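Local coordinates for protein RNA-dependent RNA Polymerase (Bombyx mori cytoplasmic polyhedrosis virus, PDB 6TZ0) that copies viral RNA as an RNA-directed RNA polymerase, making plus strands in transcription and probably complementary minus strands in genome replication, at residues A[276-281]-A[1038-1043]; A[731-736]-A[1045-1050]. One frame throughout, in Å; residues are numbered along the deposited sequence.

Contact 1: residues A[276-281]-A[1038-1043]; sequences NEVIGH and KHTSYS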
loop_
_atom_site.group_PDB
_atom_site.type_symbol
_atom_site.label_atom_id
_atom_site.label_comp_id
_atom_site.label_asym_id
_atom_site.label_seq_id
_atom_site.Cartn_x
_atom_site.Cartn_y
_atom_site.Cartn_z
ATOM N N ASN A 276 -9.483 7.387 30.573
ATOM C CA ASN A 276 -8.679 6.154 30.523
ATOM C C ASN A 276 -8.483 5.498 31.892
ATOM O O ASN A 276 -7.394 5.023 32.211
ATOM C CB ASN A 276 -7.318 6.414 29.874
ATOM C CG ASN A 276 -7.432 6.892 28.449
ATOM O OD1 ASN A 276 -7.125 8.042 28.146
ATOM N ND2 ASN A 276 -7.846 6.004 27.556
ATOM N N GLU A 277 -9.530 5.468 32.711
ATOM C CA GLU A 277 -9.424 4.949 34.068
ATOM C C GLU A 277 -10.573 4.005 34.369
ATOM O O GLU A 277 -11.704 4.236 33.941
ATOM C CB GLU A 277 -9.432 6.074 35.095
ATOM C CG GLU A 277 -8.204 6.952 35.114
ATOM C CD GLU A 277 -8.371 8.130 36.054
ATOM O OE1 GLU A 277 -9.493 8.317 36.567
ATOM O OE2 GLU A 277 -7.390 8.869 36.279
ATOM N N VAL A 278 -10.282 2.949 35.121
ATOM C CA VAL A 278 -11.320 2.063 35.636
ATOM C C VAL A 278 -11.851 2.677 36.928
ATOM O O VAL A 278 -11.137 2.752 37.930
ATOM C CB VAL A 278 -10.794 0.646 35.871
ATOM C CG1 VAL A 278 -11.869 -0.216 36.482
ATOM C CG2 VAL A 278 -10.341 0.045 34.576
ATOM N N ILE A 279 -13.107 3.112 36.906
ATOM C CA ILE A 279 -13.682 3.857 38.015
ATOM C C ILE A 279 -14.675 3.047 38.835
ATOM O O ILE A 279 -14.959 3.428 39.980
ATOM C CB ILE A 279 -14.335 5.158 37.517
ATOM C CG1 ILE A 279 -15.338 4.841 36.408
ATOM C CG2 ILE A 279 -13.271 6.118 37.057
ATOM C CD1 ILE A 279 -16.169 6.008 35.968
ATOM N N GLY A 280 -15.204 1.956 38.306
ATOM C CA GLY A 280 -16.072 1.112 39.091
ATOM C C GLY A 280 -16.418 -0.140 38.329
ATOM O O GLY A 280 -15.848 -0.428 37.278
ATOM N N HIS A 281 -17.369 -0.881 38.876
ATOM C CA HIS A 281 -17.937 -2.028 38.194
ATOM C C HIS A 281 -19.436 -2.041 38.433
ATOM O O HIS A 281 -19.915 -1.645 39.496
ATOM C CB HIS A 281 -17.317 -3.351 38.665
ATOM C CG HIS A 281 -17.633 -3.700 40.082
ATOM N ND1 HIS A 281 -16.904 -3.221 41.145
ATOM C CD2 HIS A 281 -18.613 -4.466 40.613
ATOM C CE1 HIS A 281 -17.413 -3.685 42.270
ATOM N NE2 HIS A 281 -18.456 -4.437 41.976
ATOM N N LYS A 1038 -10.356 -4.213 42.940
ATOM C CA LYS A 1038 -11.633 -4.857 43.173
ATOM C C LYS A 1038 -12.543 -4.750 41.962
ATOM O O LYS A 1038 -13.417 -5.602 41.778
ATOM C CB LYS A 1038 -12.286 -4.248 44.416
ATOM C CG LYS A 1038 -13.355 -5.099 45.075
ATOM C CD LYS A 1038 -14.753 -4.700 44.684
ATOM C CE LYS A 1038 -15.763 -5.460 45.518
ATOM N NZ LYS A 1038 -15.713 -6.919 45.241
ATOM N N HIS A 1039 -12.338 -3.743 41.115
ATOM C CA HIS A 1039 -13.208 -3.570 39.964
ATOM C C HIS A 1039 -12.830 -4.477 38.807
ATOM O O HIS A 1039 -13.646 -4.677 37.906
ATOM C CB HIS A 1039 -13.199 -2.115 39.494
ATOM C CG HIS A 1039 -13.540 -1.133 40.568
ATOM N ND1 HIS A 1039 -14.719 -1.189 41.275
ATOM C CD2 HIS A 1039 -12.891 -0.028 41.005
ATOM C CE1 HIS A 1039 -14.759 -0.195 42.140
ATOM N NE2 HIS A 1039 -13.664 0.528 41.996
ATOM N N THR A 1040 -11.621 -5.034 38.818
ATOM C CA THR A 1040 -11.160 -5.941 37.778
ATOM C C THR A 1040 -11.151 -7.395 38.224
ATOM O O THR A 1040 -10.766 -8.265 37.442
ATOM C CB THR A 1040 -9.759 -5.542 37.316
ATOM O OG1 THR A 1040 -8.847 -5.656 38.411
ATOM C CG2 THR A 1040 -9.755 -4.118 36.821
ATOM N N SER A 1041 -11.563 -7.679 39.459
ATOM C CA SER A 1041 -11.651 -9.051 39.931
ATOM C C SER A 1041 -12.853 -9.787 39.360
ATOM O O SER A 1041 -12.903 -11.019 39.422
ATOM C CB SER A 1041 -11.705 -9.069 41.453
ATOM O OG SER A 1041 -12.876 -8.428 41.916
ATOM N N TYR A 1042 -13.821 -9.061 38.824
ATOM C CA TYR A 1042 -14.928 -9.629 38.074
ATOM C C TYR A 1042 -14.660 -9.356 36.605
ATOM O O TYR A 1042 -14.423 -8.197 36.239
ATOM C CB TYR A 1042 -16.246 -8.966 38.465
ATOM C CG TYR A 1042 -16.580 -8.972 39.935
ATOM C CD1 TYR A 1042 -17.163 -10.077 40.533
ATOM C CD2 TYR A 1042 -16.327 -7.852 40.721
ATOM C CE1 TYR A 1042 -17.480 -10.072 41.874
ATOM C CE2 TYR A 1042 -16.637 -7.838 42.062
ATOM C CZ TYR A 1042 -17.212 -8.952 42.632
ATOM O OH TYR A 1042 -17.521 -8.942 43.971
ATOM N N SER A 1043 -14.696 -10.409 35.774
ATOM C CA SER A 1043 -14.605 -10.303 34.314
ATOM C C SER A 1043 -13.332 -9.617 33.842
ATOM O O SER A 1043 -13.375 -8.433 33.500
ATOM C CB SER A 1043 -15.823 -9.592 33.718
ATOM O OG SER A 1043 -16.979 -10.396 33.818
#
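His281 and His1039 meet through their ND1 atoms, 3.0 Å apart, in a nearly straight hydrogen bond (167°) in which each nitrogen lies at the edge of the other ring, near its plane. The two side chains cross at about a right angle and the rings touch rim to rim, neither over the face of the other, with their planes 47° apart. Chi1 of 67° sets His281 CG between the backbone N and the carbonyl carbon, on the side of the 1038-1043 loop. One face of the His281 ring receives Tyr1042, whose CE2 lies 3.9 Å from His281 NE2 and is displaced toward the rim; the two rings meet obliquely. Lys1038 approaches the same imidazole with its aliphatic part, CD coming to 3.7 Å from His281 CE1, while its NZ donates to Tyr1042 OH at 3.0 Å. The His1039 ring, in turn, lies over the main chain of 276-281. Gly280 CA stands over the ring centre, 3.5 Å from the centroid, a CH-pi contact. Beside it, Val278 CG1 packs on His1039 CB at 3.8 Å. Ile279 and Gly280 both hydrogen-bond through the backbone to Val271 of strand 266-272, the three making a classic beta bulge in a two-stranded antiparallel hairpin. The contact thus joins this hairpin, in the N-terminal family region, to the loop before helix 1054-1062 in the C-terminal one, at the surface and away from the annotated sites. Either histidine could be the donor, but an ND1-to-ND1 bond needs a proton on one nitrogen and a lone pair on the other. Protonating both ND1 atoms would therefore be expected to disrupt it, and the nearby Lys1038 ammonium probably disfavours extra positive charge on His281.

Contact 2: residues A[731-736]-A[1045-1050]; sequences TFWGFA and LAYNMS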
loop_
_atom_site.group_PDB
_atom_site.type_symbol
_atom_site.label_atom_id
_atom_site.label_comp_id
_atom_site.label_asym_id
_atom_site.label_seq_id
_atom_site.Cartn_x
_atom_site.Cartn_y
_atom_site.Cartn_z
ATOM N N THR A 731 -13.724 -4.834 28.137
ATOM C CA THR A 731 -12.766 -5.925 28.229
ATOM C C THR A 731 -12.213 -6.242 26.848
ATOM O O THR A 731 -12.979 -6.428 25.900
ATOM C CB THR A 731 -13.437 -7.157 28.850
ATOM O OG1 THR A 731 -13.631 -6.959 30.256
ATOM C CG2 THR A 731 -12.672 -8.423 28.578
ATOM N N PHE A 732 -10.889 -6.304 26.743
ATOM C CA PHE A 732 -10.197 -6.577 25.489
ATOM C C PHE A 732 -10.009 -8.077 25.301
ATOM O O PHE A 732 -9.288 -8.713 26.073
ATOM C CB PHE A 732 -8.854 -5.851 25.486
ATOM C CG PHE A 732 -7.979 -6.185 24.322
ATOM C CD1 PHE A 732 -8.343 -5.823 23.039
ATOM C CD2 PHE A 732 -6.758 -6.811 24.519
ATOM C CE1 PHE A 732 -7.533 -6.116 21.972
ATOM C CE2 PHE A 732 -5.943 -7.105 23.453
ATOM C CZ PHE A 732 -6.332 -6.755 22.181
ATOM N N TRP A 733 -10.656 -8.643 24.279
ATOM C CA TRP A 733 -10.434 -10.036 23.885
ATOM C C TRP A 733 -9.395 -10.024 22.768
ATOM O O TRP A 733 -9.708 -9.714 21.620
ATOM C CB TRP A 733 -11.712 -10.733 23.419
ATOM C CG TRP A 733 -12.810 -10.912 24.442
ATOM C CD1 TRP A 733 -12.833 -10.449 25.718
ATOM C CD2 TRP A 733 -14.019 -11.665 24.270
ATOM N NE1 TRP A 733 -13.997 -10.825 26.338
ATOM C CE2 TRP A 733 -14.737 -11.582 25.473
ATOM C CE3 TRP A 733 -14.570 -12.385 23.206
ATOM C CZ2 TRP A 733 -15.976 -12.191 25.643
ATOM C CZ3 TRP A 733 -15.794 -12.993 23.380
ATOM C CH2 TRP A 733 -16.483 -12.891 24.585
ATOM N N GLY A 734 -8.156 -10.358 23.104
ATOM C CA GLY A 734 -7.111 -10.370 22.107
ATOM C C GLY A 734 -7.158 -11.596 21.215
ATOM O O GLY A 734 -7.727 -12.630 21.554
ATOM N N PHE A 735 -6.539 -11.467 20.046
ATOM C CA PHE A 735 -6.570 -12.494 19.005
ATOM C C PHE A 735 -5.161 -13.080 18.910
ATOM O O PHE A 735 -4.316 -12.579 18.166
ATOM C CB PHE A 735 -7.024 -11.918 17.654
ATOM C CG PHE A 735 -8.458 -11.437 17.617
ATOM C CD1 PHE A 735 -9.378 -11.800 18.589
ATOM C CD2 PHE A 735 -8.882 -10.615 16.584
ATOM C CE1 PHE A 735 -10.681 -11.341 18.536
ATOM C CE2 PHE A 735 -10.183 -10.160 16.522
ATOM C CZ PHE A 735 -11.082 -10.522 17.498
ATOM N N ALA A 736 -4.909 -14.147 19.669
ATOM C CA ALA A 736 -3.578 -14.735 19.719
ATOM C C ALA A 736 -3.251 -15.572 18.496
ATOM O O ALA A 736 -2.074 -15.854 18.253
ATOM C CB ALA A 736 -3.418 -15.603 20.964
ATOM N N LEU A 1045 -10.070 -8.042 32.165
ATOM C CA LEU A 1045 -10.023 -7.240 30.956
ATOM C C LEU A 1045 -8.888 -7.631 30.019
ATOM O O LEU A 1045 -8.595 -6.890 29.078
ATOM C CB LEU A 1045 -9.977 -5.758 31.333
ATOM C CG LEU A 1045 -9.028 -5.224 32.402
ATOM C CD1 LEU A 1045 -7.700 -4.849 31.840
ATOM C CD2 LEU A 1045 -9.659 -4.024 33.061
ATOM N N ALA A 1046 -8.268 -8.787 30.248
ATOM C CA ALA A 1046 -7.385 -9.442 29.294
ATOM C C ALA A 1046 -7.361 -10.920 29.641
ATOM O O ALA A 1046 -7.748 -11.316 30.743
ATOM C CB ALA A 1046 -5.973 -8.855 29.309
ATOM N N TYR A 1047 -6.909 -11.747 28.692
ATOM C CA TYR A 1047 -6.858 -13.180 28.961
ATOM C C TYR A 1047 -5.777 -13.549 29.965
ATOM O O TYR A 1047 -5.878 -14.606 30.592
ATOM C CB TYR A 1047 -6.655 -13.994 27.682
ATOM C CG TYR A 1047 -7.865 -14.103 26.795
ATOM C CD1 TYR A 1047 -8.956 -14.856 27.183
ATOM C CD2 TYR A 1047 -7.893 -13.504 25.547
ATOM C CE1 TYR A 1047 -10.058 -14.969 26.381
ATOM C CE2 TYR A 1047 -8.992 -13.613 24.736
ATOM C CZ TYR A 1047 -10.071 -14.348 25.158
ATOM O OH TYR A 1047 -11.172 -14.472 24.349
ATOM N N ASN A 1048 -4.763 -12.709 30.154
ATOM C CA ASN A 1048 -3.746 -12.970 31.163
ATOM C C ASN A 1048 -3.984 -12.248 32.483
ATOM O O ASN A 1048 -3.191 -12.420 33.411
ATOM C CB ASN A 1048 -2.349 -12.605 30.649
ATOM C CG ASN A 1048 -2.212 -11.142 30.274
ATOM O OD1 ASN A 1048 -3.182 -10.398 30.216
ATOM N ND2 ASN A 1048 -0.979 -10.709 30.087
ATOM N N MET A 1049 -5.026 -11.434 32.591
ATOM C CA MET A 1049 -5.228 -10.591 33.763
ATOM C C MET A 1049 -6.357 -11.093 34.652
ATOM O O MET A 1049 -7.074 -10.301 35.259
ATOM C CB MET A 1049 -5.478 -9.143 33.352
ATOM C CG MET A 1049 -4.245 -8.452 32.817
ATOM S SD MET A 1049 -4.556 -6.758 32.329
ATOM C CE MET A 1049 -4.829 -6.036 33.932
ATOM N N SER A 1050 -6.500 -12.411 34.767
ATOM C CA SER A 1050 -7.523 -12.986 35.628
ATOM C C SER A 1050 -7.166 -12.784 37.092
ATOM O O SER A 1050 -6.028 -12.472 37.440
ATOM C CB SER A 1050 -7.712 -14.473 35.334
ATOM O OG SER A 1050 -6.567 -15.215 35.696
#
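Tyr1047 reaches across to the main chain of Gly734 and the side chain of Trp733. Its CE2 comes to 3.6 Å from Gly734 O, which lies at the edge of the phenol ring, near its plane, and its OH is 3.9 Å from Trp733 CB. Trp733 and Tyr1047 cross obliquely, the five-membered ring and the phenol having planes 44° apart and centroids 5.7 Å apart. Next along the interface, Phe732 N donates a weak, long hydrogen bond to Leu1045 O (3.3 Å, 150°). In Thr731, chi1 of -74° sets OG1 anti to the carbonyl carbon, which leaves CG2 anti to the backbone N; both branches lie against Leu1045 CA, OG1 at 3.7 Å and CG2 at 3.8 Å. Residues around 732-733 form a short, weakly bonded strand at one edge of a small antiparallel sheet, paired with strand 725-727 through the backbone of Trp733 and Leu726, and the loop 1045-1050 packs beside it. Further out, helix 325-339 backs both aromatic side chains and probably helps to fix Tyr1047, whose OH is hydrogen-bonded to Ala329 O and whose side chain touches Ala333; Trp733 rests on Val328 and Ala329. Beyond the interface, the Phe732 ring meets that of Phe1149.

How the contacts relate
From the N terminus, the chain first passes 276-281 in the hairpin strand 278-285, then 731-736 at the edge strand 732-733, before both partners follow in a single loop between strand 1029-1030 and helix 1054-1062. Contact 1 closes a loop of 756 intervening residues and contact 2 one of 308; the segments alternate, so the two loops cross rather than nest. Their centres lie about 14 Å apart, and they touch where Thr1040 CG2 packs on Leu1045 CD2 at 3.8 Å and Ser1043 O on Thr731 OG1 at 3.6 Å. One loop of the C-terminal family region thereby bridges the N-terminal hairpin, at the surface, and the edge of the small three-stranded sheet, where the touching residues are all buried.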